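Local coordinates for putative membrane antigen (Burkholderia pseudomallei, PDB 2IZP), which is required for invasion of epithelial cells and survival inside host cells, and probably regulates secretion and membrane insertion of the effectors BipB and BipC, at residues R58-I63 with A245-W250; P225-K230 with D259-D264; A25-D30 with E97-E102; A91-L96 with D136-A141. One frame throughout, in Å; residues are numbered along the deposited sequence.

Contact 1: residues R58-I63 with A245-W250; sequences RLPDRI and ARYQAW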
# COMPACT_ATOMS: atom_id res chain seq x y z
N ARG A 58 9.53 1.48 18.50
CA ARG A 58 10.60 2.28 19.08
C ARG A 58 11.79 1.35 19.36
O ARG A 58 11.57 0.18 19.71
CB ARG A 58 10.19 3.01 20.34
CG ARG A 58 9.61 2.13 21.44
CD ARG A 58 8.96 2.96 22.54
NE ARG A 58 9.72 2.96 23.78
CZ ARG A 58 10.99 3.35 23.91
NH1 ARG A 58 11.68 3.78 22.86
NH2 ARG A 58 11.59 3.32 25.09
N LEU A 59 12.98 1.91 19.19
CA LEU A 59 14.22 1.20 19.48
C LEU A 59 14.41 1.19 20.99
O LEU A 59 13.86 2.06 21.69
CB LEU A 59 15.41 1.85 18.77
CG LEU A 59 15.45 1.90 17.25
CD1 LEU A 59 16.64 2.73 16.78
CD2 LEU A 59 15.52 0.52 16.61
N PRO A 60 15.15 0.26 21.57
CA PRO A 60 15.44 0.41 23.01
C PRO A 60 16.15 1.73 23.26
O PRO A 60 16.72 2.30 22.32
CB PRO A 60 16.32 -0.79 23.32
CG PRO A 60 15.98 -1.79 22.25
CD PRO A 60 15.75 -0.96 21.01
N ASP A 61 16.13 2.22 24.50
CA ASP A 61 16.79 3.46 24.88
C ASP A 61 17.39 3.36 26.28
O ASP A 61 17.12 2.43 27.04
CB ASP A 61 15.82 4.63 24.82
CG ASP A 61 16.47 6.00 24.88
OD1 ASP A 61 17.60 6.16 24.36
OD2 ASP A 61 15.87 6.93 25.46
N ARG A 62 18.23 4.33 26.64
CA ARG A 62 18.68 4.41 28.03
C ARG A 62 18.32 5.78 28.58
O ARG A 62 18.69 6.80 27.98
CB ARG A 62 20.17 4.11 28.15
CG ARG A 62 20.83 4.64 29.41
CD ARG A 62 21.28 3.55 30.35
NE ARG A 62 22.11 2.52 29.74
CZ ARG A 62 22.27 1.29 30.21
NH1 ARG A 62 21.64 0.90 31.32
NH2 ARG A 62 23.06 0.43 29.57
N ILE A 63 17.58 5.81 29.69
CA ILE A 63 17.10 7.05 30.29
C ILE A 63 17.49 7.14 31.76
O ILE A 63 17.28 6.20 32.51
CB ILE A 63 15.57 7.18 30.24
CG1 ILE A 63 14.92 7.12 28.86
CG2 ILE A 63 15.17 8.47 30.96
CD1 ILE A 63 13.55 6.46 28.86
N ALA A 245 25.64 8.84 24.70
CA ALA A 245 25.55 9.91 23.71
C ALA A 245 25.57 9.40 22.27
O ALA A 245 24.80 9.86 21.43
CB ALA A 245 26.68 10.89 23.94
N ARG A 246 26.46 8.47 21.95
CA ARG A 246 26.63 7.88 20.64
C ARG A 246 25.39 7.11 20.19
O ARG A 246 24.92 7.24 19.06
CB ARG A 246 27.85 6.95 20.62
CG ARG A 246 28.97 7.36 19.68
CD ARG A 246 28.51 7.45 18.24
NE ARG A 246 29.40 6.73 17.34
CZ ARG A 246 30.68 7.03 17.18
NH1 ARG A 246 31.22 8.05 17.84
NH2 ARG A 246 31.45 6.34 16.35
N TYR A 247 24.84 6.30 21.09
CA TYR A 247 23.66 5.52 20.76
C TYR A 247 22.46 6.39 20.43
O TYR A 247 21.75 6.15 19.45
CB TYR A 247 23.32 4.58 21.93
CG TYR A 247 22.08 3.75 21.64
CD1 TYR A 247 20.85 4.08 22.18
CD2 TYR A 247 22.15 2.64 20.81
CE1 TYR A 247 19.74 3.31 21.89
CE2 TYR A 247 21.05 1.87 20.52
CZ TYR A 247 19.83 2.21 21.07
OH TYR A 247 18.72 1.44 20.79
N GLN A 248 22.23 7.41 21.25
CA GLN A 248 21.17 8.38 21.09
C GLN A 248 21.20 8.99 19.69
O GLN A 248 20.21 9.08 18.98
CB GLN A 248 21.29 9.50 22.13
CG GLN A 248 21.21 9.04 23.58
CD GLN A 248 19.88 8.43 23.97
OE1 GLN A 248 18.82 9.04 23.80
NE2 GLN A 248 19.90 7.21 24.50
N ALA A 249 22.40 9.41 19.30
CA ALA A 249 22.64 10.03 18.00
C ALA A 249 22.26 9.08 16.88
O ALA A 249 21.54 9.48 15.96
CB ALA A 249 24.10 10.45 17.89
N TRP A 250 22.73 7.83 17.00
CA TRP A 250 22.40 6.80 16.04
C TRP A 250 20.89 6.54 16.05
O TRP A 250 20.28 6.40 14.99
CB TRP A 250 23.16 5.47 16.30
CG TRP A 250 22.61 4.39 15.39
CD1 TRP A 250 22.91 4.20 14.07
CD2 TRP A 250 21.68 3.36 15.74
NE1 TRP A 250 22.21 3.11 13.58
CE2 TRP A 250 21.45 2.58 14.59
CE3 TRP A 250 21.01 3.03 16.92
CZ2 TRP A 250 20.59 1.49 14.59
CZ3 TRP A 250 20.16 1.95 16.91
CH2 TRP A 250 19.95 1.19 15.76
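Two hydrogen bonds tie Pro60 and Asp61 to the helix at Tyr247 and Gln248. The hydroxyl OH of Tyr247 gives its proton to the backbone O of Pro60, at 2.7 Å. The carbonyl oxygen lies at the edge of the phenol ring, near its plane. Seen from the carbonyl, the hydroxyl stands above the C=O plane, 42° out of it. Tyr247 has CG anti to its backbone N (chi1 179°), which directs the long ring at the loop. The second bond runs from Gln248 NE2 to Asp61 OD1, modelled at 2.5 Å, shorter than usual, so its exact length is doubtful. It reaches the syn side of the carboxylate. The Gln248 chain is bent at chi2 and runs roughly perpendicular to the Asp61 side chain. The carboxylate and amide planes are 43° apart.

Residues 58-60 are loop and lead into the weakly bonded strand 61-63, which pairs with strand 66-68 in an antiparallel hairpin. Residues 245-250 lie in the first turns of the long helix 244-293, predicted to be coiled coil over most of its length. The contact therefore holds the hairpin against one end of that helix.

Apolar packing lies next to the Tyr247 bond. Leu59 CD1 meets Trp250 CZ3 at 3.6 Å, obliquely to the indole. Trp250 also stacks on Phe254 and meets Trp242. Pro60 CD lies 3.8 Å from Tyr247 OH, so the proline ring packs beside the bonded hydroxyl. Arg62 sends its guanidinium elsewhere: NH2 is hydrogen-bonded to the backbone O of Asn172.

Contact 2: residues P225-K230 with D259-D264; sequences PDKLIK and DNIQND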
# COMPACT_ATOMS: atom_id res chain seq x y z
N PRO A 225 14.91 0.84 -2.65
CA PRO A 225 15.57 0.49 -1.38
C PRO A 225 16.47 1.58 -0.82
O PRO A 225 17.17 1.34 0.18
CB PRO A 225 16.42 -0.73 -1.78
CG PRO A 225 16.72 -0.51 -3.22
CD PRO A 225 15.50 0.14 -3.80
N ASP A 226 16.50 2.77 -1.41
CA ASP A 226 17.34 3.85 -0.91
C ASP A 226 17.26 4.11 0.59
O ASP A 226 18.29 4.28 1.26
CB ASP A 226 17.01 5.13 -1.68
CG ASP A 226 15.90 6.00 -1.15
OD1 ASP A 226 16.14 7.23 -1.05
OD2 ASP A 226 14.78 5.52 -0.84
N LYS A 227 16.09 4.15 1.23
CA LYS A 227 16.04 4.46 2.66
C LYS A 227 16.57 3.32 3.52
O LYS A 227 17.14 3.52 4.59
CB LYS A 227 14.61 4.80 3.09
CG LYS A 227 14.04 6.02 2.38
CD LYS A 227 12.97 6.71 3.21
CE LYS A 227 12.02 7.51 2.34
NZ LYS A 227 12.73 8.27 1.28
N LEU A 228 16.37 2.09 3.06
CA LEU A 228 16.89 0.91 3.75
C LEU A 228 18.42 0.86 3.67
O LEU A 228 19.10 0.34 4.54
CB LEU A 228 16.27 -0.35 3.15
CG LEU A 228 14.75 -0.50 3.28
CD1 LEU A 228 14.21 -1.58 2.36
CD2 LEU A 228 14.35 -0.79 4.72
N ILE A 229 18.95 1.43 2.58
CA ILE A 229 20.38 1.45 2.33
C ILE A 229 21.07 2.38 3.30
O ILE A 229 22.11 2.06 3.86
CB ILE A 229 20.74 1.91 0.90
CG1 ILE A 229 20.20 1.01 -0.21
CG2 ILE A 229 22.25 2.07 0.77
CD1 ILE A 229 20.61 -0.43 -0.03
N LYS A 230 20.47 3.55 3.51
CA LYS A 230 21.06 4.47 4.50
C LYS A 230 20.96 3.90 5.91
O LYS A 230 21.83 4.02 6.77
CB LYS A 230 20.40 5.84 4.39
CG LYS A 230 20.32 6.42 2.99
CD LYS A 230 19.30 7.56 2.93
CE LYS A 230 19.76 8.65 1.97
NZ LYS A 230 20.63 9.66 2.65
N ASP A 259 11.13 7.08 9.92
CA ASP A 259 10.01 8.02 9.77
C ASP A 259 9.90 8.37 8.29
O ASP A 259 8.83 8.54 7.73
CB ASP A 259 10.19 9.27 10.63
CG ASP A 259 9.83 9.07 12.09
OD1 ASP A 259 9.26 8.02 12.43
OD2 ASP A 259 10.09 9.97 12.92
N ASN A 260 11.06 8.45 7.63
CA ASN A 260 11.05 8.79 6.21
C ASN A 260 10.28 7.73 5.44
O ASN A 260 9.63 7.98 4.43
CB ASN A 260 12.45 8.88 5.64
CG ASN A 260 13.09 10.24 5.81
OD1 ASN A 260 14.26 10.42 5.50
ND2 ASN A 260 12.31 11.20 6.29
N ILE A 261 10.37 6.50 5.93
CA ILE A 261 9.68 5.42 5.22
C ILE A 261 8.19 5.49 5.50
O ILE A 261 7.35 5.26 4.63
CB ILE A 261 10.22 4.06 5.68
CG1 ILE A 261 11.72 3.85 5.39
CG2 ILE A 261 9.40 2.92 5.10
CD1 ILE A 261 12.04 2.37 5.38
N GLN A 262 7.85 5.78 6.76
CA GLN A 262 6.43 5.91 7.10
C GLN A 262 5.76 6.94 6.20
O GLN A 262 4.66 6.74 5.68
CB GLN A 262 6.28 6.34 8.57
CG GLN A 262 4.82 6.55 8.94
CD GLN A 262 4.67 6.89 10.40
OE1 GLN A 262 3.64 7.43 10.81
NE2 GLN A 262 5.68 6.58 11.19
N ASN A 263 6.48 8.04 6.03
CA ASN A 263 6.03 9.13 5.17
C ASN A 263 5.74 8.64 3.77
O ASN A 263 4.66 8.91 3.25
CB ASN A 263 7.08 10.25 5.17
CG ASN A 263 6.83 11.26 6.27
OD1 ASN A 263 6.64 10.89 7.43
ND2 ASN A 263 6.85 12.53 5.91
N ASP A 264 6.65 7.90 3.13
CA ASP A 264 6.38 7.38 1.79
C ASP A 264 5.14 6.50 1.76
O ASP A 264 4.39 6.49 0.78
CB ASP A 264 7.51 6.52 1.23
CG ASP A 264 8.84 7.19 1.06
OD1 ASP A 264 8.89 8.44 1.06
OD2 ASP A 264 9.85 6.45 0.94
O HOH W 1 11.20 8.62 -1.24
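The side chain of Lys227 lies across the helix surface formed by Asn260, Ile261 and Asp264. Its apolar part makes the carbon contacts. Lys227 CD lies 3.3 Å from Asn260 CB, and Lys227 CB lies 3.8 Å from Ile261 CG1. Leu228 adds a second carbon contact, Leu228 CD2 to Ile261 CD1 at 4.0 Å, with the two side chains set nearly square to each other. Both Leu228 and Ile261 also pack on Tyr150 and Val154 of helix 123-160.

The charged part is at the lysine tip. A bend at chi4 (-43°) turns NZ out of the line of the chain. Lys227 NZ and Asp264 OD2 form a long salt bridge at 3.4 Å, though the position of OD2 is less certain. A water accepts a bond from Lys227 NZ at 3.0 Å and gives a weak one to Asp264 OD1.

The short helix 226-232 runs nearly antiparallel to the long helix 244-293, at 171° between the local segments, with axes 10.3 Å apart. Thus one lysine serves both kinds of contact: its methylenes cover apolar surface beside Ile261, while its ammonium probably pairs with the Asp264 carboxylate, directly and through a water weakly bonded to it.

Contact 3: residues A25-D30 with E97-E102; sequences ARAMTD and ERLETE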
# COMPACT_ATOMS: atom_id res chain seq x y z
N ALA A 25 -28.16 -3.44 -10.81
CA ALA A 25 -26.99 -2.93 -10.10
C ALA A 25 -27.17 -1.46 -9.73
O ALA A 25 -26.69 -0.56 -10.41
CB ALA A 25 -25.73 -3.15 -10.91
N ARG A 26 -27.85 -1.26 -8.62
CA ARG A 26 -28.12 -0.02 -7.92
C ARG A 26 -26.86 0.53 -7.26
O ARG A 26 -26.14 -0.22 -6.60
CB ARG A 26 -29.19 -0.27 -6.86
CG ARG A 26 -28.74 -1.13 -5.69
CD ARG A 26 -28.55 -2.59 -6.03
NE ARG A 26 -29.47 -3.48 -5.33
CZ ARG A 26 -29.92 -4.63 -5.84
NH1 ARG A 26 -29.53 -5.02 -7.05
NH2 ARG A 26 -30.76 -5.38 -5.14
N ALA A 27 -26.57 1.82 -7.44
CA ALA A 27 -25.34 2.38 -6.87
C ALA A 27 -25.32 3.90 -6.84
O ALA A 27 -24.27 4.49 -7.14
CB ALA A 27 -24.15 1.88 -7.67
N MET A 28 -26.43 4.53 -6.48
CA MET A 28 -26.65 5.96 -6.53
C MET A 28 -26.14 6.72 -5.30
O MET A 28 -25.92 7.93 -5.37
CB MET A 28 -28.14 6.25 -6.68
CG MET A 28 -28.60 6.61 -8.08
SD MET A 28 -30.40 6.66 -8.21
CE MET A 28 -30.68 8.42 -8.41
N THR A 29 -25.96 6.04 -4.18
CA THR A 29 -25.51 6.74 -2.98
C THR A 29 -24.42 5.97 -2.25
O THR A 29 -24.23 4.76 -2.44
CB THR A 29 -26.67 6.99 -1.99
OG1 THR A 29 -27.47 5.81 -1.89
CG2 THR A 29 -27.57 8.10 -2.51
N ASP A 30 -23.67 6.66 -1.38
CA ASP A 30 -22.62 5.97 -0.64
C ASP A 30 -23.20 4.81 0.16
O ASP A 30 -22.47 3.84 0.40
CB ASP A 30 -21.88 6.95 0.27
CG ASP A 30 -20.81 7.71 -0.49
OD1 ASP A 30 -20.14 8.58 0.11
OD2 ASP A 30 -20.65 7.44 -1.70
N GLU A 97 -18.64 -5.01 -12.35
CA GLU A 97 -19.10 -6.10 -13.20
C GLU A 97 -20.62 -6.08 -13.31
O GLU A 97 -21.17 -6.18 -14.41
CB GLU A 97 -18.62 -7.43 -12.62
CG GLU A 97 -17.22 -7.88 -13.01
CD GLU A 97 -16.88 -9.16 -12.26
OE1 GLU A 97 -17.45 -10.21 -12.62
OE2 GLU A 97 -16.08 -9.13 -11.31
N ARG A 98 -21.29 -5.95 -12.17
CA ARG A 98 -22.76 -5.90 -12.13
C ARG A 98 -23.24 -4.72 -12.97
O ARG A 98 -24.09 -4.89 -13.84
CB ARG A 98 -23.27 -5.83 -10.70
CG ARG A 98 -23.84 -7.11 -10.11
CD ARG A 98 -23.26 -7.46 -8.76
NE ARG A 98 -24.09 -8.36 -7.97
CZ ARG A 98 -23.78 -9.01 -6.86
NH1 ARG A 98 -22.58 -8.88 -6.29
NH2 ARG A 98 -24.67 -9.80 -6.27
N LEU A 99 -22.67 -3.54 -12.71
CA LEU A 99 -22.95 -2.35 -13.49
C LEU A 99 -22.76 -2.57 -14.99
O LEU A 99 -23.59 -2.13 -15.78
CB LEU A 99 -22.05 -1.19 -13.05
CG LEU A 99 -22.09 -0.82 -11.57
CD1 LEU A 99 -21.34 0.48 -11.32
CD2 LEU A 99 -23.53 -0.71 -11.08
N GLU A 100 -21.68 -3.24 -15.37
CA GLU A 100 -21.29 -3.56 -16.73
C GLU A 100 -22.19 -4.59 -17.40
O GLU A 100 -22.43 -4.54 -18.61
CB GLU A 100 -19.84 -4.07 -16.76
CG GLU A 100 -19.36 -4.43 -18.16
CD GLU A 100 -18.00 -5.10 -18.17
OE1 GLU A 100 -17.83 -6.08 -17.41
OE2 GLU A 100 -17.11 -4.64 -18.93
N THR A 101 -22.71 -5.56 -16.66
CA THR A 101 -23.67 -6.50 -17.22
C THR A 101 -24.96 -5.77 -17.59
O THR A 101 -25.52 -5.96 -18.67
CB THR A 101 -24.01 -7.63 -16.23
OG1 THR A 101 -22.84 -7.95 -15.45
CG2 THR A 101 -24.40 -8.90 -16.96
N GLU A 102 -25.41 -4.92 -16.67
CA GLU A 102 -26.62 -4.13 -16.89
C GLU A 102 -26.50 -3.26 -18.13
O GLU A 102 -27.35 -3.29 -19.02
CB GLU A 102 -26.91 -3.26 -15.66
CG GLU A 102 -28.34 -3.28 -15.17
CD GLU A 102 -28.60 -2.42 -13.95
OE1 GLU A 102 -29.67 -1.78 -13.86
OE2 GLU A 102 -27.72 -2.37 -13.06
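Ala25 packs tightly against Leu99, flanked by Arg98 and Glu102. The methyl CB of Ala25 lies 3.3 Å from Leu99 CD2, closer than usual for two carbons. Arg98 CB is 3.6 Å from Ala25 CB. Leu99 CD2 also lies 3.2 Å from the backbone O of Ala25, so one methyl branch meets both the side chain and the carbonyl. With CG anti to the carbonyl carbon (chi1 -55°), Leu99 extends this branch toward the loop. Behind it, Leu99 packs on Val283 and Leu286 of helix 244-293. The amide N of Ala25 also gives a weak hydrogen bond to Glu102 OE2, whose modelled geometry is doubtful.

Residues 25-29 are irregular loop leading into helix 30-34, and residues 97-102 lie near the end of helix 75-103. Thr29 takes the N-cap position of helix 30-34. The contact thus lays the early N-terminal chain across two long helices of the bundle.

Away from Ala25 the contact is looser: Ala27 CB comes only within 4.3 Å of Leu99 CD2. Beyond its CB, Arg98 belongs to the exposed side, as does Arg26. Farther along the chain, Asp30 forms a salt bridge with Lys284.

Contact 4: residues A91-L96 with D136-A141; sequences AQRNLL and DIDAYA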
# COMPACT_ATOMS: atom_id res chain seq x y z
N ALA A 91 -14.85 -6.39 -3.94
CA ALA A 91 -16.16 -5.74 -3.87
C ALA A 91 -16.31 -4.69 -4.96
O ALA A 91 -17.28 -4.65 -5.71
CB ALA A 91 -16.36 -5.13 -2.49
N GLN A 92 -15.31 -3.81 -5.05
CA GLN A 92 -15.29 -2.83 -6.13
C GLN A 92 -15.35 -3.54 -7.48
O GLN A 92 -15.96 -3.06 -8.43
CB GLN A 92 -14.03 -1.97 -6.08
CG GLN A 92 -13.93 -1.00 -4.92
CD GLN A 92 -12.58 -0.31 -4.87
OE1 GLN A 92 -11.54 -0.95 -5.06
NE2 GLN A 92 -12.57 0.99 -4.63
N ARG A 93 -14.70 -4.70 -7.58
CA ARG A 93 -14.67 -5.34 -8.90
C ARG A 93 -15.99 -6.06 -9.17
O ARG A 93 -16.40 -6.25 -10.31
CB ARG A 93 -13.47 -6.28 -9.02
CG ARG A 93 -13.36 -7.02 -10.34
CD ARG A 93 -11.93 -7.15 -10.84
NE ARG A 93 -11.86 -7.99 -12.03
CZ ARG A 93 -10.96 -8.06 -12.99
NH1 ARG A 93 -9.88 -7.29 -13.02
NH2 ARG A 93 -11.14 -8.93 -13.98
N ASN A 94 -16.68 -6.46 -8.10
CA ASN A 94 -17.96 -7.16 -8.36
C ASN A 94 -19.08 -6.16 -8.62
O ASN A 94 -20.06 -6.48 -9.30
CB ASN A 94 -18.28 -8.10 -7.20
CG ASN A 94 -17.30 -9.25 -7.03
OD1 ASN A 94 -16.91 -9.59 -5.91
ND2 ASN A 94 -16.87 -9.87 -8.13
N LEU A 95 -18.97 -4.93 -8.12
CA LEU A 95 -19.94 -3.88 -8.43
C LEU A 95 -19.80 -3.38 -9.85
O LEU A 95 -20.76 -3.15 -10.58
CB LEU A 95 -19.77 -2.74 -7.43
CG LEU A 95 -20.93 -1.75 -7.27
CD1 LEU A 95 -22.24 -2.45 -6.96
CD2 LEU A 95 -20.59 -0.74 -6.18
N LEU A 96 -18.56 -3.18 -10.31
CA LEU A 96 -18.33 -2.73 -11.68
C LEU A 96 -18.86 -3.74 -12.69
O LEU A 96 -19.43 -3.41 -13.72
CB LEU A 96 -16.84 -2.54 -11.94
CG LEU A 96 -16.30 -1.13 -12.16
CD1 LEU A 96 -14.87 -1.21 -12.67
CD2 LEU A 96 -17.19 -0.35 -13.11
N ASP A 136 -7.56 0.22 -12.94
CA ASP A 136 -7.24 1.07 -11.80
C ASP A 136 -7.41 0.33 -10.49
O ASP A 136 -6.56 0.34 -9.60
CB ASP A 136 -8.10 2.34 -11.83
CG ASP A 136 -7.63 3.33 -12.87
OD1 ASP A 136 -6.48 3.17 -13.35
OD2 ASP A 136 -8.39 4.26 -13.21
N ILE A 137 -8.54 -0.36 -10.34
CA ILE A 137 -8.76 -1.15 -9.13
C ILE A 137 -7.63 -2.13 -8.88
O ILE A 137 -7.03 -2.19 -7.81
CB ILE A 137 -10.10 -1.91 -9.26
CG1 ILE A 137 -11.32 -1.01 -9.47
CG2 ILE A 137 -10.29 -2.83 -8.06
CD1 ILE A 137 -12.60 -1.75 -9.79
N ASP A 138 -7.30 -2.93 -9.90
CA ASP A 138 -6.27 -3.96 -9.78
C ASP A 138 -4.93 -3.35 -9.40
O ASP A 138 -4.29 -3.71 -8.41
CB ASP A 138 -6.16 -4.70 -11.12
CG ASP A 138 -7.30 -5.66 -11.39
OD1 ASP A 138 -7.63 -5.86 -12.58
OD2 ASP A 138 -7.88 -6.21 -10.43
N ALA A 139 -4.52 -2.40 -10.23
CA ALA A 139 -3.23 -1.74 -10.08
C ALA A 139 -3.08 -1.19 -8.67
O ALA A 139 -2.12 -1.58 -7.98
CB ALA A 139 -3.06 -0.67 -11.14
N TYR A 140 -4.00 -0.34 -8.22
CA TYR A 140 -3.84 0.17 -6.85
C TYR A 140 -3.87 -1.00 -5.87
O TYR A 140 -3.16 -1.02 -4.86
CB TYR A 140 -4.90 1.21 -6.50
CG TYR A 140 -4.49 2.64 -6.82
CD1 TYR A 140 -4.95 3.24 -7.98
CD2 TYR A 140 -3.67 3.37 -5.98
CE1 TYR A 140 -4.59 4.54 -8.30
CE2 TYR A 140 -3.30 4.67 -6.29
CZ TYR A 140 -3.77 5.24 -7.45
OH TYR A 140 -3.42 6.54 -7.77
N ALA A 141 -4.70 -2.01 -6.15
CA ALA A 141 -4.65 -3.14 -5.21
C ALA A 141 -3.27 -3.79 -5.22
O ALA A 141 -2.68 -4.05 -4.16
CB ALA A 141 -5.73 -4.16 -5.53
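This is antiparallel helix packing within the long bundle of the tip protein, between helix 75-103 and helix 123-160. The local segments run at 174°, with axes 10.4 Å apart. Residues 136-141 belong to a predicted coiled coil.

Ile137 is the central apolar side chain. It extends toward the other helix with CG1 anti to its carbonyl carbon. Ile137 CD1 meets Leu96 CD1 at 3.7 Å, where the two side chains lie alongside and point opposite ways. Ile137 CD1 also lies 4.0 Å from Gln92 CB. The other branch, Ile137 CG2, touches the amide oxygen OE1 of Gln92 at 3.8 Å. Gln92 NE2 makes a weak hydrogen bond to Asn276 OD1. Phe279 of helix 244-293 touches both Gln92 and Ile137, so three long helices meet here.

The polar pair lies beside this packing, on a more exposed side of the interface. Arg93 starts with CG anti to its backbone N (chi1 179°) and then bends at chi2, which swings the guanidinium toward Asp138. The guanidinium and carboxylate planes are 34° apart. Arg93 NH1 forms a salt bridge with Asp138 OD1 at 2.7 Å, and that oxygen lies at the edge of the guanidinium, near its plane.

In the fold
The four contacts are spread along an elongated bundle. Contacts 1 and 2 lie on one side of the chain's centre, their centres about 19 Å apart, and both use helix 244-293. Contacts 3 and 4 lie on the opposite side, about 13 Å between centres, on adjoining segments of helix 75-103. Contacts 1 and 3 are the farthest pair, at about 55 Å between centres. Along the chain, contact 4 is nested inside the loop closed by contact 1. Contacts 3 and 4 cross each other, and both close before contact 2 opens. Segments 58-63 and 25-30 pack near the two ends of the bundle, which would fit the intramolecular chaperone role of the N-terminal domain if they belong to it.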